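Long-range contact in antifungal protein GAFP-1 (Gastrodia elata, PDB 1XD5), which probably binds mannose as a monomeric monocot lectin of the bulb-type family and acts as an antifungal protein: residues L4-Q9 with M56-N61. Sequence-based numbering, arbitrary orientation.
Sequences LNSGHQ and MQNDGN
Met56 O is gripped twice by a single tight turn: Gly7 N donates to it at 2.8 Å, nearly in line with the carbonyl, while Ser6 CA brings a C-H to the same oxygen at 3.2 Å. The turn is type II, from Asn5 to His8, and the positive phi of Gly7 (88°) fits its third position. His8, the residue after Gly7, accepts from Met56 N through its O (3.1 Å, N-H...O angle 151°), so both polar backbone atoms of Met56 are tied to 4-9. The Met56 side chain packs against Leu4, Asn5 and Ser6. With CG anti to the backbone N (chi1 178°), CB lies against Leu4 CD2 at 3.8 Å and CG against Ser6 CA at 3.6 Å; the chain then bends at chi2 and chi3, its end leading away from 4-9. Leu4 and Met56 pass each other in opposite directions, and Leu62 and Leu85 also touch Met56. Ser6 CB sits 3.4 Å from Gln57 O, whereas its OG is hydrogen-bonded to Tyr83 N. Within 56-61, residues 57-60 form a type I turn, braced by Asp59 OD1, which accepts hydrogen bonds from Gln57 NE2 and Asn61 N on opposite faces of the carboxylate plane; the Asn61 bond (3.0 Å) closes an Asx turn. Strand 3-5 belongs to the sheet with 84-87, strand 8-10 to the one with 52-56, so the contact marks where the N-terminal chain crosses between two four-stranded sheets, an arrangement consistent with the three-sheet beta-prism II fold of monocot mannose-binding lectins.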
# COMPACT_ATOMS: atom_id res chain seq x y z
N LEU A 4 -4.57 -3.02 -5.90
CA LEU A 4 -5.38 -3.62 -4.85
C LEU A 4 -6.64 -2.79 -4.73
O LEU A 4 -6.57 -1.58 -4.48
CB LEU A 4 -4.61 -3.59 -3.51
CG LEU A 4 -5.34 -4.14 -2.29
CD1 LEU A 4 -5.67 -5.63 -2.47
CD2 LEU A 4 -4.53 -3.92 -1.01
N ASN A 5 -7.80 -3.42 -4.93
CA ASN A 5 -9.08 -2.70 -4.88
C ASN A 5 -9.60 -2.59 -3.46
O ASN A 5 -9.29 -3.44 -2.63
CB ASN A 5 -10.13 -3.39 -5.77
CG ASN A 5 -9.78 -3.34 -7.26
OD1 ASN A 5 -9.40 -2.29 -7.80
ND2 ASN A 5 -9.91 -4.47 -7.94
N SER A 6 -10.39 -1.56 -3.18
CA SER A 6 -10.99 -1.40 -1.85
C SER A 6 -11.89 -2.59 -1.52
O SER A 6 -12.55 -3.15 -2.40
CB SER A 6 -11.76 -0.08 -1.70
OG SER A 6 -12.66 0.11 -2.77
N GLY A 7 -11.90 -2.97 -0.25
CA GLY A 7 -12.62 -4.14 0.22
C GLY A 7 -11.77 -5.39 0.11
O GLY A 7 -12.23 -6.49 0.43
N HIS A 8 -10.53 -5.22 -0.37
CA HIS A 8 -9.60 -6.34 -0.52
C HIS A 8 -8.31 -6.08 0.26
O HIS A 8 -8.03 -4.95 0.67
CB HIS A 8 -9.30 -6.60 -2.00
CG HIS A 8 -10.50 -7.05 -2.77
ND1 HIS A 8 -10.77 -8.38 -3.00
CD2 HIS A 8 -11.50 -6.35 -3.35
CE1 HIS A 8 -11.89 -8.48 -3.70
NE2 HIS A 8 -12.36 -7.27 -3.92
N GLN A 9 -7.54 -7.14 0.46
CA GLN A 9 -6.33 -7.05 1.26
C GLN A 9 -5.20 -7.84 0.65
O GLN A 9 -5.42 -8.77 -0.13
CB GLN A 9 -6.59 -7.48 2.70
CG GLN A 9 -6.67 -8.98 2.90
CD GLN A 9 -6.95 -9.34 4.34
OE1 GLN A 9 -7.72 -8.66 5.01
NE2 GLN A 9 -6.33 -10.41 4.82
N MET A 56 -6.90 -2.30 1.83
CA MET A 56 -7.39 -1.11 1.15
C MET A 56 -8.87 -1.05 1.50
O MET A 56 -9.66 -1.86 1.02
CB MET A 56 -7.17 -1.23 -0.37
CG MET A 56 -7.68 -0.04 -1.21
SD MET A 56 -6.75 1.49 -0.93
CE MET A 56 -7.89 2.42 0.12
N GLN A 57 -9.23 -0.10 2.36
CA GLN A 57 -10.59 -0.02 2.88
C GLN A 57 -11.54 0.77 1.98
O GLN A 57 -11.12 1.61 1.19
CB GLN A 57 -10.58 0.57 4.30
CG GLN A 57 -9.75 -0.27 5.28
CD GLN A 57 -9.86 0.17 6.72
OE1 GLN A 57 -9.51 -0.58 7.62
NE2 GLN A 57 -10.32 1.39 6.95
N ASN A 58 -12.83 0.48 2.14
CA ASN A 58 -13.88 1.18 1.40
C ASN A 58 -14.02 2.65 1.76
O ASN A 58 -14.62 3.42 1.02
CB ASN A 58 -15.21 0.44 1.59
CG ASN A 58 -15.30 -0.80 0.72
OD1 ASN A 58 -14.95 -0.78 -0.46
ND2 ASN A 58 -15.75 -1.90 1.31
N ASP A 59 -13.47 3.06 2.90
CA ASP A 59 -13.49 4.48 3.26
C ASP A 59 -12.26 5.24 2.74
O ASP A 59 -12.09 6.43 3.03
CB ASP A 59 -13.67 4.68 4.77
CG ASP A 59 -12.52 4.12 5.58
OD1 ASP A 59 -11.54 3.61 4.99
OD2 ASP A 59 -12.53 4.12 6.83
N GLY A 60 -11.43 4.55 1.97
CA GLY A 60 -10.28 5.17 1.34
C GLY A 60 -9.02 5.11 2.18
O GLY A 60 -7.97 5.59 1.76
N ASN A 61 -9.14 4.55 3.38
CA ASN A 61 -7.99 4.39 4.27
C ASN A 61 -7.19 3.14 3.91
O ASN A 61 -7.77 2.10 3.61
CB ASN A 61 -8.45 4.29 5.72
CG ASN A 61 -7.47 4.92 6.71
OD1 ASN A 61 -6.43 5.45 6.32
ND2 ASN A 61 -7.82 4.86 7.99